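Local coordinates for protein putative NADPH:quinone oxidoreductase (Ralstonia eutropha, PDB 3IUP) that binds NADPH and probably uses it to reduce quinones, as a putative NADPH:quinone oxidoreductase of the medium-chain dehydrogenase/reductase type, at residues T118-G123 / A151-N156; P157-G162 / W309-F314; L161-T166 / Q186-I191; S173-T178 / I243-T248. All blocks are in the same frame, centred on the assembly; numbering follows the deposited sequence.

In the fold
All four contacts are buried, and none is a surface contact. Interaction 1 joins the GroES-like part to the start of helix 155-169, and that helix also serves interactions 2 and 3. Interaction 4 lies in the parallel sheet of the nucleotide-binding fold, with interaction 3 packed against it through Met163, Thr166 and Leu188. Interactions 1 and 3 are apolar and have no hydrogen bond across them. Interaction 2 is also apolar between its segments, but its backbone groups bond to the nicotinamide carboxamide. Interaction 4 differs: backbone bonds pair its strands, and a buried carboxylate closes its end. Interactions 1, 2 and 4 all reach NADPH.

Interaction 1 of 4, residues T118-G123 / A151-N156; sequences TVAAIG and ASSFVN. With NDP (NADPH dihydro-nicotinamide-adenine-dinucleotide phosphate), chain C.
Ile122, just after strand 118-121 of the GroES-like part, lies over a face of the Phe154 ring, close to the start of helix 155-169. This is the junction between the GroES-like (catalytic) domain and the nucleotide-binding domain, as in medium-chain dehydrogenases/reductases. The contact is apolar, with no hydrogen bond between the segments. Its main element is a CH-pi contact: Ile122 CG2 sits 4.1 Å from the centroid of the Phe154 ring, 22° off the ring normal. Ile122 CG2 stands between its own backbone N and carbonyl carbon, while CG1 runs anti to N (chi1 -173°) and carries CD1 on to the next residue. There Ile122 CD1 meets Val155 CG2 at 3.5 Å. Backbone also meets the ring. Ile122 N lies over a face near the rim, and Ala120 C lies at the edge in the ring plane. Ala120 CB touches Phe154 CE2 at 3.8 Å. Polar groups are satisfied nearby: Ser153 OG bonds to Gly150 O, and Glu97 OE1 receives the backbone N-H groups of Phe154 and Val155. The C-terminal end of 151-156 reaches NADPH. Val155 CG1 approaches C5N of the nicotinamide ring at 3.3 Å. Next to it, Asn156 ND2 donates a nearly straight hydrogen bond to NDP O2N, 3.1 Å long with an angle of 168° at the hydrogen.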
# COMPACT_ATOMS: atom_id res chain seq x y z
N THR A 118 -18.61 -31.63 21.17
CA THR A 118 -18.49 -30.19 21.27
C THR A 118 -17.56 -29.75 20.17
O THR A 118 -16.39 -30.18 20.09
CB THR A 118 -18.00 -29.76 22.67
OG1 THR A 118 -18.96 -30.20 23.62
CG2 THR A 118 -17.88 -28.22 22.76
N VAL A 119 -18.10 -28.87 19.32
CA VAL A 119 -17.44 -28.38 18.12
C VAL A 119 -17.47 -26.86 18.02
O VAL A 119 -18.31 -26.22 18.62
CB VAL A 119 -18.08 -28.99 16.84
CG1 VAL A 119 -17.99 -30.54 16.87
CG2 VAL A 119 -19.51 -28.49 16.60
N ALA A 120 -16.53 -26.33 17.24
CA ALA A 120 -16.54 -24.92 16.79
C ALA A 120 -16.69 -24.92 15.28
O ALA A 120 -16.24 -25.85 14.58
CB ALA A 120 -15.24 -24.18 17.22
N ALA A 121 -17.29 -23.88 14.75
CA ALA A 121 -17.41 -23.70 13.28
C ALA A 121 -17.34 -22.25 12.94
O ALA A 121 -17.79 -21.42 13.74
CB ALA A 121 -18.70 -24.29 12.77
N ILE A 122 -16.83 -21.90 11.74
CA ILE A 122 -16.91 -20.54 11.25
C ILE A 122 -17.92 -20.51 10.10
O ILE A 122 -17.64 -20.15 9.00
CB ILE A 122 -15.51 -19.84 10.93
CG1 ILE A 122 -15.69 -18.36 10.59
CG2 ILE A 122 -14.78 -20.52 9.84
CD1 ILE A 122 -14.41 -17.52 10.68
N GLY A 123 -19.13 -20.85 10.42
CA GLY A 123 -20.14 -21.12 9.40
C GLY A 123 -20.90 -19.89 8.96
O GLY A 123 -21.64 -19.94 7.99
N ALA A 151 -15.32 -20.84 21.56
CA ALA A 151 -16.22 -19.95 20.83
C ALA A 151 -15.49 -19.08 19.81
O ALA A 151 -16.08 -18.61 18.84
CB ALA A 151 -16.93 -19.07 21.83
N SER A 152 -14.22 -18.82 20.12
CA SER A 152 -13.40 -17.88 19.36
C SER A 152 -12.22 -18.62 18.76
O SER A 152 -11.11 -18.11 18.74
CB SER A 152 -12.90 -16.77 20.29
OG SER A 152 -13.98 -15.93 20.70
N SER A 153 -12.45 -19.83 18.25
CA SER A 153 -11.35 -20.69 17.79
C SER A 153 -10.77 -20.25 16.44
O SER A 153 -9.66 -20.66 16.08
CB SER A 153 -11.84 -22.14 17.63
OG SER A 153 -12.07 -22.68 18.90
N PHE A 154 -11.53 -19.50 15.67
CA PHE A 154 -11.12 -19.23 14.28
C PHE A 154 -10.57 -17.82 14.06
O PHE A 154 -9.42 -17.65 13.62
CB PHE A 154 -12.25 -19.51 13.30
CG PHE A 154 -12.63 -20.96 13.20
CD1 PHE A 154 -12.08 -21.76 12.21
CD2 PHE A 154 -13.58 -21.51 14.05
CE1 PHE A 154 -12.46 -23.11 12.08
CE2 PHE A 154 -13.96 -22.84 13.94
CZ PHE A 154 -13.40 -23.65 12.95
N VAL A 155 -11.40 -16.80 14.28
CA VAL A 155 -11.13 -15.49 13.74
C VAL A 155 -9.83 -14.91 14.35
O VAL A 155 -8.86 -14.59 13.65
CB VAL A 155 -12.34 -14.55 13.96
CG1 VAL A 155 -12.06 -13.06 13.64
CG2 VAL A 155 -13.58 -15.06 13.09
N ASN A 156 -9.79 -14.81 15.66
CA ASN A 156 -8.58 -14.26 16.31
C ASN A 156 -7.36 -15.17 16.30
O ASN A 156 -6.24 -14.71 15.91
CB ASN A 156 -8.89 -13.63 17.68
CG ASN A 156 -9.67 -12.33 17.56
OD1 ASN A 156 -9.81 -11.76 16.46
ND2 ASN A 156 -10.22 -11.84 18.70
PA NDP C . -11.03 -6.42 20.95
O1A NDP C . -10.63 -7.48 21.86
O2A NDP C . -12.42 -5.92 21.00
O5B NDP C . -9.99 -5.18 21.28
C5B NDP C . -10.10 -4.02 20.44
C4B NDP C . -8.95 -3.10 20.76
O4B NDP C . -9.10 -2.02 19.89
C3B NDP C . -8.98 -2.58 22.20
O3B NDP C . -7.74 -2.65 22.88
C2B NDP C . -9.34 -1.08 22.03
O2B NDP C . -8.71 -0.21 22.97
C1B NDP C . -8.81 -0.82 20.62
N9A NDP C . -9.50 0.28 19.94
C8A NDP C . -10.87 0.41 19.81
N7A NDP C . -11.13 1.49 19.05
C5A NDP C . -9.94 2.07 18.68
C6A NDP C . -9.58 3.19 17.91
N6A NDP C . -10.48 4.06 17.41
N1A NDP C . -8.25 3.49 17.72
C2A NDP C . -7.27 2.73 18.28
N3A NDP C . -7.62 1.63 19.03
C4A NDP C . -8.92 1.30 19.23
O3 NDP C . -10.78 -6.74 19.39
PN NDP C . -10.37 -8.12 18.77
O1N NDP C . -9.18 -8.69 19.36
O2N NDP C . -11.54 -9.04 18.63
O5D NDP C . -9.98 -7.62 17.26
C5D NDP C . -8.78 -6.88 17.06
C4D NDP C . -8.76 -6.30 15.65
O4D NDP C . -8.44 -7.39 14.76
C3D NDP C . -10.08 -5.67 15.16
O3D NDP C . -9.85 -4.52 14.37
C2D NDP C . -10.64 -6.77 14.27
O2D NDP C . -11.57 -6.35 13.29
C1D NDP C . -9.33 -7.27 13.65
N1N NDP C . -9.46 -8.57 12.96
C2N NDP C . -9.32 -8.55 11.61
C3N NDP C . -9.43 -9.69 10.86
C7N NDP C . -9.13 -9.68 9.38
O7N NDP C . -9.40 -10.85 8.68
N7N NDP C . -8.67 -8.61 8.71
C4N NDP C . -9.44 -11.01 11.54
C5N NDP C . -9.58 -10.93 13.04
C6N NDP C . -9.57 -9.70 13.69
P2B NDP C . -9.57 0.92 23.79
O1X NDP C . -9.93 0.30 25.15
O2X NDP C . -10.84 1.35 23.05
O3X NDP C . -8.59 2.09 23.93

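Interaction 2 of 4, residues P157-G162 / W309-F314; sequences PLTALG and WLLFPF. With NDP (NADPH dihydro-nicotinamide-adenine-dinucleotide phosphate), chain C; EDO (1,2-ethanediol), chain E.
Thr159 and Leu311 bring their backbones closest, 5.9 Å between CA atoms, where helix 155-169 passes the first turn of helix 311-318. Gly162 and Phe314 are the second close pair. Leu311 inserts its side chain toward the first helix, with CG anti to the backbone N (chi1 -180°). Its CD1 touches Leu158 CB at 3.6 Å. Thr159 OG1 is also near Leu311 CD1, but its hydrogen bond goes to Val155 O in the preceding turn. Thr159 CG2 meets Trp309 CZ3 at 3.8 Å, the two side chains lying side by side and running opposite ways. Phe314 CZ comes obliquely to within 3.4 Å of Gly162 CA, so the ring sits on the helix backbone there.

The contact forms one wall of the nicotinamide pocket. The carboxamide is gripped by backbone at both ends: N7N donates to Trp309 O at 2.8 Å, and O7N accepts from Leu311 N at 2.8 Å. These two bonds probably fix the rotation of the amide. Thr159 OG1 lies 3.0 Å from C4N, the hydride-carrying carbon of NADPH. Ethanediol, probably from the crystallisation liquor, rests over one face of the indole. Trp309 NE1 bonds to Thr166 further along helix 155-169, and its ring meets Phe245 of strand 243-249 and Tyr284 of strand 281-285 edge to face.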
# COMPACT_ATOMS: atom_id res chain seq x y z
N PRO A 157 -7.52 -16.46 16.65
CA PRO A 157 -6.34 -17.30 16.65
C PRO A 157 -5.67 -17.46 15.27
O PRO A 157 -4.44 -17.44 15.17
CB PRO A 157 -6.86 -18.64 17.20
CG PRO A 157 -7.97 -18.26 18.10
CD PRO A 157 -8.64 -17.08 17.38
N LEU A 158 -6.47 -17.65 14.22
CA LEU A 158 -5.89 -17.89 12.92
C LEU A 158 -5.34 -16.60 12.35
O LEU A 158 -4.40 -16.64 11.58
CB LEU A 158 -6.85 -18.53 11.93
CG LEU A 158 -7.24 -19.94 12.33
CD1 LEU A 158 -8.36 -20.47 11.39
CD2 LEU A 158 -6.03 -20.94 12.43
N THR A 159 -5.94 -15.46 12.69
CA THR A 159 -5.42 -14.19 12.24
C THR A 159 -4.08 -13.95 12.90
O THR A 159 -3.14 -13.53 12.23
CB THR A 159 -6.40 -13.06 12.49
OG1 THR A 159 -7.60 -13.32 11.74
CG2 THR A 159 -5.86 -11.69 12.06
N ALA A 160 -3.98 -14.22 14.20
CA ALA A 160 -2.70 -14.01 14.90
C ALA A 160 -1.64 -14.90 14.30
O ALA A 160 -0.53 -14.45 14.00
CB ALA A 160 -2.84 -14.24 16.39
N LEU A 161 -1.96 -16.18 14.11
CA LEU A 161 -1.02 -17.06 13.45
C LEU A 161 -0.74 -16.60 12.02
O LEU A 161 0.40 -16.71 11.53
CB LEU A 161 -1.54 -18.50 13.45
CG LEU A 161 -1.52 -19.14 14.84
CD1 LEU A 161 -2.37 -20.40 14.79
CD2 LEU A 161 -0.08 -19.43 15.30
N GLY A 162 -1.74 -16.10 11.33
CA GLY A 162 -1.56 -15.63 9.99
C GLY A 162 -0.66 -14.43 9.84
O GLY A 162 -0.01 -14.26 8.81
N TRP A 309 -5.70 -6.66 4.50
CA TRP A 309 -5.40 -8.05 4.82
C TRP A 309 -6.64 -8.68 5.42
O TRP A 309 -7.23 -8.12 6.35
CB TRP A 309 -4.21 -8.13 5.81
CG TRP A 309 -3.63 -9.47 6.07
CD1 TRP A 309 -2.46 -9.95 5.59
CD2 TRP A 309 -4.20 -10.53 6.86
NE1 TRP A 309 -2.24 -11.19 6.05
CE2 TRP A 309 -3.30 -11.59 6.82
CE3 TRP A 309 -5.36 -10.65 7.63
CZ2 TRP A 309 -3.49 -12.75 7.53
CZ3 TRP A 309 -5.57 -11.80 8.31
CH2 TRP A 309 -4.64 -12.87 8.26
N LEU A 310 -7.05 -9.80 4.85
CA LEU A 310 -8.20 -10.55 5.36
C LEU A 310 -7.90 -12.02 5.60
O LEU A 310 -7.20 -12.69 4.83
CB LEU A 310 -9.35 -10.43 4.36
CG LEU A 310 -10.31 -9.25 4.40
CD1 LEU A 310 -11.27 -9.40 3.19
CD2 LEU A 310 -11.07 -9.23 5.73
N LEU A 311 -8.51 -12.58 6.65
CA LEU A 311 -8.21 -13.94 7.06
C LEU A 311 -8.53 -14.97 5.98
O LEU A 311 -7.72 -15.88 5.71
CB LEU A 311 -8.99 -14.31 8.36
CG LEU A 311 -8.75 -15.73 8.91
CD1 LEU A 311 -7.28 -16.07 9.27
CD2 LEU A 311 -9.70 -16.00 10.14
N PHE A 312 -9.70 -14.86 5.37
CA PHE A 312 -10.16 -15.94 4.46
C PHE A 312 -9.33 -16.03 3.19
O PHE A 312 -8.90 -17.11 2.85
CB PHE A 312 -11.65 -15.90 4.21
CG PHE A 312 -12.45 -16.60 5.28
CD1 PHE A 312 -12.41 -16.15 6.59
CD2 PHE A 312 -13.25 -17.72 4.98
CE1 PHE A 312 -13.13 -16.77 7.59
CE2 PHE A 312 -13.99 -18.35 5.99
CZ PHE A 312 -13.92 -17.88 7.29
N PRO A 313 -9.09 -14.91 2.51
CA PRO A 313 -8.12 -14.93 1.40
C PRO A 313 -6.76 -15.48 1.82
O PRO A 313 -6.13 -16.19 1.05
CB PRO A 313 -8.04 -13.46 1.00
CG PRO A 313 -9.37 -12.93 1.37
CD PRO A 313 -9.78 -13.62 2.60
N PHE A 314 -6.30 -15.19 3.05
CA PHE A 314 -5.05 -15.75 3.53
C PHE A 314 -5.04 -17.27 3.69
O PHE A 314 -4.12 -17.93 3.25
CB PHE A 314 -4.61 -15.03 4.84
CG PHE A 314 -3.58 -15.78 5.62
CD1 PHE A 314 -2.26 -15.69 5.32
CD2 PHE A 314 -3.96 -16.64 6.61
CE1 PHE A 314 -1.34 -16.41 6.05
CE2 PHE A 314 -3.06 -17.38 7.32
CZ PHE A 314 -1.75 -17.27 7.03
PA NDP C . -11.03 -6.42 20.95
O1A NDP C . -10.63 -7.48 21.86
O2A NDP C . -12.42 -5.92 21.00
O5B NDP C . -9.99 -5.18 21.28
C5B NDP C . -10.10 -4.02 20.44
C4B NDP C . -8.95 -3.10 20.76
O4B NDP C . -9.10 -2.02 19.89
C3B NDP C . -8.98 -2.58 22.20
O3B NDP C . -7.74 -2.65 22.88
C2B NDP C . -9.34 -1.08 22.03
O2B NDP C . -8.71 -0.21 22.97
C1B NDP C . -8.81 -0.82 20.62
N9A NDP C . -9.50 0.28 19.94
C8A NDP C . -10.87 0.41 19.81
N7A NDP C . -11.13 1.49 19.05
C5A NDP C . -9.94 2.07 18.68
C6A NDP C . -9.58 3.19 17.91
N6A NDP C . -10.48 4.06 17.41
N1A NDP C . -8.25 3.49 17.72
C2A NDP C . -7.27 2.73 18.28
N3A NDP C . -7.62 1.63 19.03
C4A NDP C . -8.92 1.30 19.23
O3 NDP C . -10.78 -6.74 19.39
PN NDP C . -10.37 -8.12 18.77
O1N NDP C . -9.18 -8.69 19.36
O2N NDP C . -11.54 -9.04 18.63
O5D NDP C . -9.98 -7.62 17.26
C5D NDP C . -8.78 -6.88 17.06
C4D NDP C . -8.76 -6.30 15.65
O4D NDP C . -8.44 -7.39 14.76
C3D NDP C . -10.08 -5.67 15.16
O3D NDP C . -9.85 -4.52 14.37
C2D NDP C . -10.64 -6.77 14.27
O2D NDP C . -11.57 -6.35 13.29
C1D NDP C . -9.33 -7.27 13.65
N1N NDP C . -9.46 -8.57 12.96
C2N NDP C . -9.32 -8.55 11.61
C3N NDP C . -9.43 -9.69 10.86
C7N NDP C . -9.13 -9.68 9.38
O7N NDP C . -9.40 -10.85 8.68
N7N NDP C . -8.67 -8.61 8.71
C4N NDP C . -9.44 -11.01 11.54
C5N NDP C . -9.58 -10.93 13.04
C6N NDP C . -9.57 -9.70 13.69
P2B NDP C . -9.57 0.92 23.79
O1X NDP C . -9.93 0.30 25.15
O2X NDP C . -10.84 1.35 23.05
O3X NDP C . -8.59 2.09 23.93
C1 EDO E . -4.27 -12.07 2.80
O1 EDO E . -3.80 -12.68 1.58
C2 EDO E . -4.56 -10.62 2.49
O2 EDO E . -5.96 -10.38 2.30

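Interaction 3 of 4, residues L161-T166 / Q186-I191; sequences LGMVET and QMLNQI
Leu161, Val164 and selenomethionine Met163 pack against Leu188 and Ile191 in a buried, wholly apolar helix-helix contact. It joins helix 155-169 to helix 183-195, next to the parallel sheet. The axes of the two short segments come within 10.3 Å and cross at -52°. Leu188 has its CG anti to the backbone N (chi1 176°), which brings its two methyls to the other helix. CD2 meets Met163 SE and CD1 meets Val164 CG2, each at 3.8 Å. The extended Met163 chain runs roughly perpendicular to Leu188. Further on, Ile191 CD1 touches Leu161 CD2 at 3.8 Å. Val164 CG2 also approaches Ile191 CG2, though less closely at 4.2 Å. In the Rossmann-type fold, strand 175-177 follows the first of these helices and leads to the second. Met163 and Leu188 both touch His177 on that strand, and Met163 also reaches Phe245 on the adjoining strand 243-249. On the side of helix 155-169 turned from helix 183-195, Thr166 OG1 donates to Gly162 O at 2.8 Å. Thr166 N bonds to the same oxygen from the opposite face of the carbonyl plane.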
# COMPACT_ATOMS: atom_id res chain seq x y z
N LEU A 161 -1.96 -16.18 14.11
CA LEU A 161 -1.02 -17.06 13.45
C LEU A 161 -0.74 -16.60 12.02
O LEU A 161 0.40 -16.71 11.53
CB LEU A 161 -1.54 -18.50 13.45
CG LEU A 161 -1.52 -19.14 14.84
CD1 LEU A 161 -2.37 -20.40 14.79
CD2 LEU A 161 -0.08 -19.43 15.30
N GLY A 162 -1.74 -16.10 11.33
CA GLY A 162 -1.56 -15.63 9.99
C GLY A 162 -0.66 -14.43 9.84
O GLY A 162 -0.01 -14.26 8.81
N MSE A 163 -0.63 -13.58 10.86
CA MSE A 163 0.35 -12.46 10.87
C MSE A 163 1.76 -13.00 10.88
O MSE A 163 2.60 -12.52 10.14
CB MSE A 163 0.11 -11.57 12.10
CG MSE A 163 -1.16 -10.92 12.01
SE MSE A 163 -1.40 -9.86 13.67
CE MSE A 163 -2.95 -9.07 13.14
N VAL A 164 2.03 -13.97 11.74
CA VAL A 164 3.34 -14.60 11.78
C VAL A 164 3.67 -15.35 10.48
O VAL A 164 4.77 -15.21 9.91
CB VAL A 164 3.51 -15.49 13.00
CG1 VAL A 164 4.86 -16.22 12.94
CG2 VAL A 164 3.37 -14.62 14.27
N GLU A 165 2.67 -16.05 9.96
CA GLU A 165 2.82 -16.72 8.66
C GLU A 165 3.14 -15.75 7.51
O GLU A 165 4.05 -15.99 6.73
CB GLU A 165 1.57 -17.54 8.35
CG GLU A 165 1.78 -18.53 7.16
CD GLU A 165 2.33 -19.88 7.64
OE1 GLU A 165 2.70 -20.02 8.81
OE2 GLU A 165 2.39 -20.80 6.80
N THR A 166 2.39 -14.66 7.40
CA THR A 166 2.63 -13.62 6.45
C THR A 166 4.01 -12.98 6.60
O THR A 166 4.66 -12.79 5.61
CB THR A 166 1.56 -12.50 6.54
OG1 THR A 166 0.25 -13.05 6.32
CG2 THR A 166 1.78 -11.44 5.50
N GLN A 186 -3.31 -9.82 22.52
CA GLN A 186 -2.84 -10.59 23.64
C GLN A 186 -2.41 -12.00 23.19
O GLN A 186 -1.42 -12.49 23.67
CB GLN A 186 -3.89 -10.65 24.75
CG GLN A 186 -4.15 -9.30 25.36
CD GLN A 186 -5.29 -9.28 26.35
OE1 GLN A 186 -5.28 -10.06 27.28
NE2 GLN A 186 -6.29 -8.36 26.17
N MSE A 187 -3.14 -12.58 22.22
CA MSE A 187 -2.77 -13.88 21.68
C MSE A 187 -1.50 -13.77 20.92
O MSE A 187 -0.65 -14.63 21.05
CB MSE A 187 -3.86 -14.47 20.76
CG MSE A 187 -5.13 -14.65 21.39
SE MSE A 187 -6.33 -15.29 19.99
CE MSE A 187 -7.89 -15.38 21.15
N LEU A 188 -1.37 -12.74 20.08
CA LEU A 188 -0.17 -12.60 19.27
C LEU A 188 1.07 -12.48 20.13
O LEU A 188 2.10 -13.10 19.88
CB LEU A 188 -0.32 -11.42 18.31
CG LEU A 188 0.96 -11.17 17.51
CD1 LEU A 188 1.23 -12.36 16.51
CD2 LEU A 188 0.80 -9.80 16.78
N ASN A 189 0.96 -11.71 21.20
CA ASN A 189 2.09 -11.57 22.11
C ASN A 189 2.46 -12.93 22.72
O ASN A 189 3.62 -13.26 22.82
CB ASN A 189 1.77 -10.56 23.19
CG ASN A 189 2.91 -10.39 24.15
OD1 ASN A 189 4.00 -9.98 23.76
ND2 ASN A 189 2.66 -10.70 25.42
N GLN A 190 1.48 -13.75 23.11
CA GLN A 190 1.80 -15.08 23.63
C GLN A 190 2.47 -16.01 22.59
O GLN A 190 3.37 -16.79 22.91
CB GLN A 190 0.57 -15.76 24.24
CG GLN A 190 0.00 -15.07 25.53
CD GLN A 190 1.10 -14.83 26.57
OE1 GLN A 190 1.86 -15.74 26.87
NE2 GLN A 190 1.23 -13.60 27.05
N ILE A 191 2.00 -15.95 21.35
CA ILE A 191 2.62 -16.71 20.25
C ILE A 191 4.08 -16.33 20.12
O ILE A 191 4.96 -17.16 20.05
CB ILE A 191 1.88 -16.46 18.90
CG1 ILE A 191 0.51 -17.08 18.88
CG2 ILE A 191 2.70 -16.97 17.72
CD1 ILE A 191 -0.37 -16.49 17.76

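Interaction 4 of 4, residues S173-T178 / I243-T248; sequences SALVHT and IAFDAT. With NDP (NADPH dihydro-nicotinamide-adenine-dinucleotide phosphate), chain C.
Ile243 opens the parallel pairing of strands 175-177 and 243-249: its O accepts from Val176 N at 2.9 Å, and its CG2 packs on Leu175 CB. Ala244 follows, with CB 3.7 Å from Val176 CB on the other face of the sheet. Phe245 makes the other two backbone bonds: its N donates to Val176 O and its O accepts from Thr178 N. Asp246 then turns OD1 to three donors, which probably favours its ionised form. Thr178 OG1 gives a short 2.6 Å bond to the anti lone pair of Asp246 OD1, Thr248 OG1 uses the syn one, and Thr248 N closes an Asx turn from above the carboxylate plane. Ala247 N donates to Thr178 OG1 at 2.9 Å. Thr248 CG2 lies 3.5 Å from C2A of the NADPH adenine. These are central strands of the Rossmann-type sheet, flanked by strands 199-203 and 281-285. Helix 155-169 packs on the Leu175, His177 and Phe245 face, and helix 253-266 on the Val176 and Ala244 face.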
# COMPACT_ATOMS: atom_id res chain seq x y z
N SER A 173 11.54 -10.81 9.49
CA SER A 173 11.97 -11.64 10.61
C SER A 173 11.29 -11.24 11.93
O SER A 173 11.34 -12.00 12.92
CB SER A 173 13.48 -11.54 10.76
OG SER A 173 13.82 -10.17 10.86
N ALA A 174 10.66 -10.07 11.96
CA ALA A 174 9.95 -9.62 13.16
C ALA A 174 8.80 -8.72 12.75
O ALA A 174 8.74 -8.26 11.61
CB ALA A 174 10.91 -8.88 14.11
N LEU A 175 7.88 -8.46 13.67
CA LEU A 175 6.71 -7.72 13.34
C LEU A 175 6.24 -6.71 14.39
O LEU A 175 6.65 -6.71 15.55
CB LEU A 175 5.55 -8.67 12.94
CG LEU A 175 4.83 -9.35 14.05
CD1 LEU A 175 3.64 -10.22 13.53
CD2 LEU A 175 5.75 -10.19 14.87
N VAL A 176 5.41 -5.81 13.93
CA VAL A 176 4.71 -4.81 14.70
C VAL A 176 3.21 -5.08 14.67
O VAL A 176 2.62 -5.41 13.60
CB VAL A 176 4.99 -3.47 14.12
CG1 VAL A 176 4.29 -2.27 14.97
CG2 VAL A 176 6.53 -3.25 13.96
N HIS A 177 2.53 -4.85 15.81
CA HIS A 177 1.09 -5.01 15.88
C HIS A 177 0.48 -3.86 16.68
O HIS A 177 0.95 -3.56 17.77
CB HIS A 177 0.73 -6.37 16.48
CG HIS A 177 -0.73 -6.64 16.51
ND1 HIS A 177 -1.39 -7.00 17.65
CD2 HIS A 177 -1.68 -6.50 15.55
CE1 HIS A 177 -2.68 -7.13 17.38
NE2 HIS A 177 -2.89 -6.81 16.12
N THR A 178 -0.55 -3.24 16.15
CA THR A 178 -1.23 -2.12 16.80
C THR A 178 -2.54 -2.58 17.48
O THR A 178 -3.01 -3.69 17.30
CB THR A 178 -1.50 -0.95 15.88
OG1 THR A 178 -2.60 -1.26 14.99
CG2 THR A 178 -0.24 -0.58 15.05
N ILE A 243 7.53 -5.55 9.02
CA ILE A 243 6.11 -5.72 8.70
C ILE A 243 5.26 -5.37 9.90
O ILE A 243 5.63 -5.68 11.04
CB ILE A 243 5.82 -7.17 8.18
CG1 ILE A 243 4.37 -7.30 7.68
CG2 ILE A 243 6.13 -8.28 9.20
CD1 ILE A 243 4.12 -8.65 6.90
N ALA A 244 4.16 -4.67 9.65
CA ALA A 244 3.24 -4.27 10.69
C ALA A 244 1.85 -4.69 10.31
O ALA A 244 1.45 -4.56 9.12
CB ALA A 244 3.25 -2.70 10.92
N PHE A 245 1.08 -5.05 11.33
CA PHE A 245 -0.36 -5.22 11.19
C PHE A 245 -1.06 -4.18 12.03
O PHE A 245 -0.90 -4.15 13.27
CB PHE A 245 -0.76 -6.61 11.60
CG PHE A 245 -0.28 -7.65 10.65
CD1 PHE A 245 0.98 -8.13 10.76
CD2 PHE A 245 -1.12 -8.10 9.63
CE1 PHE A 245 1.45 -9.09 9.81
CE2 PHE A 245 -0.68 -8.99 8.72
CZ PHE A 245 0.57 -9.49 8.80
N ASP A 246 -1.77 -3.29 11.34
CA ASP A 246 -2.46 -2.18 11.95
C ASP A 246 -3.98 -2.39 11.99
O ASP A 246 -4.63 -2.47 10.95
CB ASP A 246 -2.12 -0.92 11.22
CG ASP A 246 -2.90 0.28 11.75
OD1 ASP A 246 -3.06 0.41 12.99
OD2 ASP A 246 -3.32 1.09 10.92
N ALA A 247 -4.53 -2.41 13.19
CA ALA A 247 -5.96 -2.60 13.39
C ALA A 247 -6.71 -1.30 13.29
O ALA A 247 -7.95 -1.31 13.17
CB ALA A 247 -6.22 -3.24 14.78
N THR A 248 -5.98 -0.17 13.33
CA THR A 248 -6.63 1.13 13.36
C THR A 248 -7.11 1.58 11.99
O THR A 248 -8.28 1.96 11.82
CB THR A 248 -5.78 2.17 14.08
OG1 THR A 248 -4.60 2.49 13.33
CG2 THR A 248 -5.43 1.64 15.50
PA NDP C . -11.03 -6.42 20.95
O1A NDP C . -10.63 -7.48 21.86
O2A NDP C . -12.42 -5.92 21.00
O5B NDP C . -9.99 -5.18 21.28
C5B NDP C . -10.10 -4.02 20.44
C4B NDP C . -8.95 -3.10 20.76
O4B NDP C . -9.10 -2.02 19.89
C3B NDP C . -8.98 -2.58 22.20
O3B NDP C . -7.74 -2.65 22.88
C2B NDP C . -9.34 -1.08 22.03
O2B NDP C . -8.71 -0.21 22.97
C1B NDP C . -8.81 -0.82 20.62
N9A NDP C . -9.50 0.28 19.94
C8A NDP C . -10.87 0.41 19.81
N7A NDP C . -11.13 1.49 19.05
C5A NDP C . -9.94 2.07 18.68
C6A NDP C . -9.58 3.19 17.91
N6A NDP C . -10.48 4.06 17.41
N1A NDP C . -8.25 3.49 17.72
C2A NDP C . -7.27 2.73 18.28
N3A NDP C . -7.62 1.63 19.03
C4A NDP C . -8.92 1.30 19.23
O3 NDP C . -10.78 -6.74 19.39
PN NDP C . -10.37 -8.12 18.77
O1N NDP C . -9.18 -8.69 19.36
O2N NDP C . -11.54 -9.04 18.63
O5D NDP C . -9.98 -7.62 17.26
C5D NDP C . -8.78 -6.88 17.06
C4D NDP C . -8.76 -6.30 15.65
O4D NDP C . -8.44 -7.39 14.76
C3D NDP C . -10.08 -5.67 15.16
O3D NDP C . -9.85 -4.52 14.37
C2D NDP C . -10.64 -6.77 14.27
O2D NDP C . -11.57 -6.35 13.29
C1D NDP C . -9.33 -7.27 13.65
N1N NDP C . -9.46 -8.57 12.96
C2N NDP C . -9.32 -8.55 11.61
C3N NDP C . -9.43 -9.69 10.86
C7N NDP C . -9.13 -9.68 9.38
O7N NDP C . -9.40 -10.85 8.68
N7N NDP C . -8.67 -8.61 8.71
C4N NDP C . -9.44 -11.01 11.54
C5N NDP C . -9.58 -10.93 13.04
C6N NDP C . -9.57 -9.70 13.69
P2B NDP C . -9.57 0.92 23.79
O1X NDP C . -9.93 0.30 25.15
O2X NDP C . -10.84 1.35 23.05
O3X NDP C . -8.59 2.09 23.93